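Local coordinates for 5-Carboxyvanillate Decarboxylase (PDB 4QRN), which probably catalyses the metal-dependent, non-oxidative decarboxylation of 5-carboxyvanillate, and is held here with manganese and a nitro-substituted vanillate analogue in its active site, at residues Y35-T40 against A348-D353; D100-D105 against Y339-D344. All coordinates share one frame; numbering follows the deposited sequence.

Overall arrangement
From the N terminus, the chain first runs through 35-40 into strand 38-44, which leads toward the active site. Segment 100-105 spans the end of helix 93-101 and the turn after it, and strand 106-111 follows, parallel to strand 38-44. More than 230 residues later the chain comes back: 339-344 packs on 100-105 and closes the loop of contact 2, and helix 343-350 leads into 348-353, which meets 35-40, closing the wider loop of contact 1. Contact 2 is nested inside contact 1, their centres about 11 Å apart. Helix 343-350 serves both, its start in contact 2 and its end in contact 1, and hydrogen bonds from R37 to G103 and D105 join the two contacts directly.

Contact 1 of 2, residues Y35-T40 against A348-D353; sequences YLRIAT and AMDAMD
D350 takes both oxygens of its carboxylate to R37, in a side-on salt bridge that uses NE and NH2 of the guanidinium. R37 NE lies 2.9 Å from D350 OD1, on its syn lone pair, and the bond is nearly straight at 164°; R37 NH2 reaches D350 OD2 at 2.8 Å but is more bent, with the carboxylate and guanidinium planes 42° apart. A third donor uses the same OD1: Y35 OH gives its proton to D350 OD1 at 2.7 Å, arriving from above the carboxylate plane, 52° out of it. OD1 is gripped twice and OD2 is held by R37, which probably restricts rotation of the carboxylate. The chain of R37 is extended from CG to NE, which carries its charged end across to the helix.

D350 belongs to the last turn of helix 343-350, whereas R37 leads into strand 38-44 of the amidohydrolase-type α/β barrel; the contact therefore fastens a late helix to the entry of an early strand, away from the metal site. Were D350 replaced by an alanine, the R37 guanidinium would probably lose its carboxylate mate and Y35 OH this acceptor, leaving both side chains freer to turn.

Further out, R37 NH1 bonds to the carbonyl oxygens of G103 and K28, fixing the other end of the guanidinium. The ring of Y35 stacks with F363 of helix 356-370, and K359 of the same helix bonds through NZ to the carbonyl oxygens of D350 and M352.

Contact 2 of 2, residues D100-D105 against Y339-D344; sequences DATGID and YQYVAD. With 1DF (4-hydroxy-3-methoxy-5-nitrobenzoic acid), chain F.
Y341 stretches its ring toward the turn after helix 93-101, where T102 and A101 receive it. From CB, the side chain leaves with CG anti to the backbone N (chi1 175°), which directs the ring toward the end of helix 93-101, on the far side from the inhibitor-facing Y339. Along the ring, CE1 makes the closest approach, with T102 CG2 3.5 Å from Y341 CE1. The threonine methyl comes up obliquely, and CZ also meets it, at 3.9 Å between Y341 CZ and T102 CG2. At the tip, Y341 OH has A101 CB beside it at 3.9 Å, but its polar partner is the carbonyl oxygen of D98, one turn back in helix 93-101, so the hydroxyl is tied to the helix whose end the ring packs against. T102 CG2 also touches A343 CB, 3.9 Å away, and so sits between the tyrosine and the first turn of helix 343-350. Between the two segments the contact is van der Waals packing.

The receiving turn is shaped by a Schellman motif, with G103 at positive phi as its C' residue and G103 N bonded to D100 O. At the other end of 339-344, Y339 turns to the inhibitor. Its ring covers one face of the nitrovanillate ring, whose CM2 lies over the middle of the Y339 ring, 3.2 Å above its plane, and Y339 OH, bonded to T112 OG1, is 3.2 Å from the methoxy carbon CV. Y339 thus lines one side of the ligand pocket, in a loop that follows closely on the metal ligand D336, as suits an active-site loop at the C-terminal ends of the strands in an amidohydrolase barrel.

Contact 1 of 2, residues Y35-T40 against A348-D353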
loop_
_atom_site.group_PDB
_atom_site.type_symbol
_atom_site.label_atom_id
_atom_site.label_comp_id
_atom_site.label_asym_id
_atom_site.label_seq_id
_atom_site.Cartn_x
_atom_site.Cartn_y
_atom_site.Cartn_z
ATOM N N TYR A 35 -5.278 -5.777 -32.124
ATOM C CA TYR A 35 -6.051 -6.109 -30.947
ATOM C C TYR A 35 -7.180 -5.099 -30.861
ATOM O O TYR A 35 -7.019 -3.965 -31.287
ATOM C CB TYR A 35 -5.197 -6.066 -29.660
ATOM C CG TYR A 35 -4.340 -4.831 -29.519
ATOM C CD1 TYR A 35 -4.846 -3.630 -29.008
ATOM C CD2 TYR A 35 -3.010 -4.858 -29.913
ATOM C CE1 TYR A 35 -4.042 -2.506 -28.913
ATOM C CE2 TYR A 35 -2.213 -3.736 -29.835
ATOM C CZ TYR A 35 -2.718 -2.571 -29.299
ATOM O OH TYR A 35 -1.898 -1.462 -29.219
ATOM N N LEU A 36 -8.296 -5.516 -30.276
ATOM C CA LEU A 36 -9.283 -4.567 -29.784
ATOM C C LEU A 36 -8.795 -3.996 -28.468
ATOM O O LEU A 36 -8.059 -4.670 -27.734
ATOM C CB LEU A 36 -10.631 -5.250 -29.552
ATOM C CG LEU A 36 -11.284 -5.883 -30.765
ATOM C CD1 LEU A 36 -12.581 -6.566 -30.337
ATOM C CD2 LEU A 36 -11.553 -4.856 -31.853
ATOM N N ARG A 37 -9.194 -2.769 -28.159
ATOM C CA ARG A 37 -8.928 -2.194 -26.847
ATOM C C ARG A 37 -10.196 -2.345 -26.008
ATOM O O ARG A 37 -11.200 -1.676 -26.284
ATOM C CB ARG A 37 -8.504 -0.739 -26.939
ATOM C CG ARG A 37 -7.267 -0.518 -27.809
ATOM C CD ARG A 37 -6.754 0.897 -27.683
ATOM N NE ARG A 37 -5.715 1.255 -28.640
ATOM C CZ ARG A 37 -5.944 1.633 -29.892
ATOM N NH1 ARG A 37 -7.188 1.679 -30.370
ATOM N NH2 ARG A 37 -4.910 1.985 -30.657
ATOM N N ILE A 38 -10.142 -3.229 -25.013
ATOM C CA ILE A 38 -11.262 -3.479 -24.109
ATOM C C ILE A 38 -10.895 -2.892 -22.747
ATOM O O ILE A 38 -9.946 -3.365 -22.100
ATOM C CB ILE A 38 -11.583 -4.980 -24.006
ATOM C CG1 ILE A 38 -11.901 -5.539 -25.418
ATOM C CG2 ILE A 38 -12.724 -5.195 -23.014
ATOM C CD1 ILE A 38 -12.243 -7.021 -25.457
ATOM N N ALA A 39 -11.606 -1.846 -22.336
ATOM C CA ALA A 39 -11.323 -1.157 -21.088
ATOM C C ALA A 39 -12.187 -1.769 -19.983
ATOM O O ALA A 39 -13.405 -1.752 -20.076
ATOM C CB ALA A 39 -11.616 0.321 -21.254
ATOM N N THR A 40 -11.542 -2.309 -18.946
ATOM C CA THR A 40 -12.235 -3.162 -17.988
ATOM C C THR A 40 -12.581 -2.543 -16.624
ATOM O O THR A 40 -13.020 -3.293 -15.747
ATOM C CB THR A 40 -11.437 -4.445 -17.755
ATOM O OG1 THR A 40 -10.141 -4.123 -17.230
ATOM C CG2 THR A 40 -11.293 -5.261 -19.037
ATOM N N ALA A 348 0.716 5.448 -24.986
ATOM C CA ALA A 348 1.854 4.831 -24.316
ATOM C C ALA A 348 1.656 3.321 -24.219
ATOM O O ALA A 348 2.595 2.546 -24.429
ATOM C CB ALA A 348 2.056 5.433 -22.937
ATOM N N MET A 349 0.448 2.895 -23.887
ATOM C CA MET A 349 0.168 1.467 -23.764
ATOM C C MET A 349 0.318 0.763 -25.113
ATOM O O MET A 349 0.882 -0.333 -25.187
ATOM C CB MET A 349 -1.225 1.241 -23.148
ATOM C CG MET A 349 -1.385 1.801 -21.728
ATOM S SD MET A 349 -0.272 1.040 -20.521
ATOM C CE MET A 349 1.184 2.073 -20.610
ATOM N N ASP A 350 -0.173 1.394 -26.176
ATOM C CA ASP A 350 -0.053 0.809 -27.510
ATOM C C ASP A 350 1.406 0.578 -27.884
ATOM O O ASP A 350 1.696 -0.325 -28.678
ATOM C CB ASP A 350 -0.626 1.770 -28.552
ATOM C CG ASP A 350 -2.140 1.794 -28.656
ATOM O OD1 ASP A 350 -2.860 0.872 -28.199
ATOM O OD2 ASP A 350 -2.603 2.766 -29.283
ATOM N N ALA A 351 2.310 1.419 -27.370
ATOM C CA ALA A 351 3.705 1.452 -27.824
ATOM C C ALA A 351 4.689 0.818 -26.847
ATOM O O ALA A 351 5.900 0.998 -26.972
ATOM C CB ALA A 351 4.090 2.898 -28.148
ATOM N N MET A 352 4.170 0.033 -25.902
ATOM C CA MET A 352 5.059 -0.628 -24.950
ATOM C C MET A 352 5.960 -1.624 -25.676
ATOM O O MET A 352 5.593 -2.208 -26.694
ATOM C CB MET A 352 4.265 -1.367 -23.881
ATOM C CG MET A 352 3.527 -0.420 -22.961
ATOM S SD MET A 352 2.828 -1.226 -21.485
ATOM C CE MET A 352 1.397 -2.082 -22.161
ATOM N N ASP A 353 7.147 -1.838 -25.104
ATOM C CA ASP A 353 8.104 -2.808 -25.638
ATOM C C ASP A 353 7.718 -4.183 -25.117
ATOM O O ASP A 353 8.303 -4.713 -24.176
ATOM C CB ASP A 353 9.523 -2.426 -25.257
ATOM C CG ASP A 353 10.547 -3.353 -25.847
ATOM O OD1 ASP A 353 10.217 -4.136 -26.748
ATOM O OD2 ASP A 353 11.715 -3.305 -25.415
#

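Contact 2 of 2, residues D100-D105 against Y339-D344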
loop_
_atom_site.group_PDB
_atom_site.type_symbol
_atom_site.label_atom_id
_atom_site.label_comp_id
_atom_site.label_asym_id
_atom_site.label_seq_id
_atom_site.Cartn_x
_atom_site.Cartn_y
_atom_site.Cartn_z
ATOM N N ASP A 100 -14.614 6.462 -28.938
ATOM C CA ASP A 100 -14.141 6.491 -30.307
ATOM C C ASP A 100 -12.866 7.346 -30.400
ATOM O O ASP A 100 -11.926 7.012 -31.129
ATOM C CB ASP A 100 -15.218 7.054 -31.227
ATOM C CG ASP A 100 -16.388 6.094 -31.455
ATOM O OD1 ASP A 100 -16.268 4.880 -31.177
ATOM O OD2 ASP A 100 -17.429 6.566 -31.980
ATOM N N ALA A 101 -12.831 8.468 -29.690
ATOM C CA ALA A 101 -11.699 9.392 -29.759
ATOM C C ALA A 101 -10.424 8.831 -29.146
ATOM O O ALA A 101 -9.343 9.382 -29.368
ATOM C CB ALA A 101 -12.062 10.713 -29.097
ATOM N N THR A 102 -10.547 7.778 -28.340
ATOM C CA THR A 102 -9.369 7.154 -27.746
ATOM C C THR A 102 -9.193 5.696 -28.180
ATOM O O THR A 102 -8.423 4.946 -27.591
ATOM C CB THR A 102 -9.392 7.278 -26.213
ATOM O OG1 THR A 102 -10.656 6.822 -25.685
ATOM C CG2 THR A 102 -9.103 8.703 -25.796
ATOM N N GLY A 103 -9.899 5.307 -29.240
ATOM C CA GLY A 103 -9.724 3.975 -29.778
ATOM C C GLY A 103 -10.206 2.842 -28.885
ATOM O O GLY A 103 -9.736 1.712 -29.039
ATOM N N ILE A 104 -11.118 3.138 -27.958
ATOM C CA ILE A 104 -11.622 2.126 -27.053
ATOM C C ILE A 104 -12.805 1.409 -27.697
ATOM O O ILE A 104 -13.854 2.000 -27.961
ATOM C CB ILE A 104 -11.998 2.717 -25.678
ATOM C CG1 ILE A 104 -10.788 3.414 -25.036
ATOM C CG2 ILE A 104 -12.583 1.624 -24.788
ATOM C CD1 ILE A 104 -9.521 2.568 -24.943
ATOM N N ASP A 105 -12.615 0.126 -27.990
ATOM C CA ASP A 105 -13.642 -0.674 -28.666
ATOM C C ASP A 105 -14.782 -1.070 -27.748
ATOM O O ASP A 105 -15.941 -1.035 -28.163
ATOM C CB ASP A 105 -12.980 -1.900 -29.293
ATOM C CG ASP A 105 -12.027 -1.505 -30.385
ATOM O OD1 ASP A 105 -12.531 -1.061 -31.447
ATOM O OD2 ASP A 105 -10.790 -1.595 -30.187
ATOM N N TYR A 339 -12.541 9.171 -14.670
ATOM C CA TYR A 339 -11.609 9.694 -13.687
ATOM C C TYR A 339 -10.201 9.878 -14.227
ATOM O O TYR A 339 -9.447 10.728 -13.746
ATOM C CB TYR A 339 -11.594 8.796 -12.443
ATOM C CG TYR A 339 -12.969 8.742 -11.796
ATOM C CD1 TYR A 339 -13.437 9.809 -11.036
ATOM C CD2 TYR A 339 -13.800 7.633 -11.941
ATOM C CE1 TYR A 339 -14.698 9.798 -10.467
ATOM C CE2 TYR A 339 -15.084 7.605 -11.382
ATOM C CZ TYR A 339 -15.503 8.687 -10.626
ATOM O OH TYR A 339 -16.736 8.693 -10.045
ATOM N N GLN A 340 -9.832 9.061 -15.208
ATOM C CA GLN A 340 -8.511 9.110 -15.796
ATOM C C GLN A 340 -8.618 8.859 -17.304
ATOM O O GLN A 340 -8.227 7.805 -17.812
ATOM C CB GLN A 340 -7.585 8.124 -15.089
ATOM C CG GLN A 340 -6.120 8.365 -15.398
ATOM C CD GLN A 340 -5.206 7.831 -14.307
ATOM O OE1 GLN A 340 -5.632 7.583 -13.173
ATOM N NE2 GLN A 340 -3.937 7.626 -14.662
ATOM N N TYR A 341 -9.173 9.841 -18.007
ATOM C CA TYR A 341 -9.438 9.759 -19.443
ATOM C C TYR A 341 -8.328 10.498 -20.170
ATOM O O TYR A 341 -8.369 11.716 -20.285
ATOM C CB TYR A 341 -10.799 10.413 -19.725
ATOM C CG TYR A 341 -11.174 10.508 -21.184
ATOM C CD1 TYR A 341 -11.145 9.391 -22.017
ATOM C CD2 TYR A 341 -11.588 11.713 -21.731
ATOM C CE1 TYR A 341 -11.507 9.461 -23.351
ATOM C CE2 TYR A 341 -11.947 11.808 -23.067
ATOM C CZ TYR A 341 -11.902 10.685 -23.877
ATOM O OH TYR A 341 -12.242 10.773 -25.206
ATOM N N VAL A 342 -7.318 9.768 -20.622
ATOM C CA VAL A 342 -6.093 10.394 -21.119
ATOM C C VAL A 342 -5.643 9.708 -22.392
ATOM O O VAL A 342 -5.125 8.597 -22.373
ATOM C CB VAL A 342 -4.950 10.324 -20.071
ATOM C CG1 VAL A 342 -3.773 11.152 -20.551
ATOM C CG2 VAL A 342 -5.439 10.750 -18.667
ATOM N N ALA A 343 -5.853 10.371 -23.528
ATOM C CA ALA A 343 -5.469 9.780 -24.810
ATOM C C ALA A 343 -3.990 9.384 -24.808
ATOM O O ALA A 343 -3.617 8.337 -25.369
ATOM C CB ALA A 343 -5.785 10.755 -25.956
ATOM N N ASP A 344 -3.130 10.216 -24.225
ATOM C CA ASP A 344 -1.706 9.885 -24.229
ATOM C C ASP A 344 -1.409 8.593 -23.474
ATOM O O ASP A 344 -0.408 7.940 -23.774
ATOM C CB ASP A 344 -0.875 11.034 -23.642
ATOM C CG ASP A 344 -0.641 12.157 -24.616
ATOM O OD1 ASP A 344 -0.771 11.963 -25.836
ATOM O OD2 ASP A 344 -0.262 13.235 -24.141
HETATM C C1 1DF F . -11.553 8.229 -8.603
HETATM C CO1 1DF F . -10.765 7.244 -9.128
HETATM C CO2 1DF F . -12.886 7.929 -8.247
HETATM C CM1 1DF F . -11.404 5.982 -9.373
HETATM C CM2 1DF F . -13.487 6.748 -8.633
HETATM O OM 1DF F . -14.787 6.428 -8.357
HETATM C CZ 1DF F . -12.781 5.777 -9.328
HETATM C CC 1DF F . -11.029 9.589 -8.321
HETATM C CV 1DF F . -15.477 7.255 -7.420
HETATM O O1 1DF F . -10.061 10.032 -9.068
HETATM O O2 1DF F . -11.544 10.246 -7.410
HETATM O O3 1DF F . -13.354 4.734 -9.852
HETATM N N 1DF F . -10.456 4.819 -9.461
HETATM O O11 1DF F . -10.839 3.685 -9.531
HETATM O O22 1DF F . -9.229 5.062 -9.295
#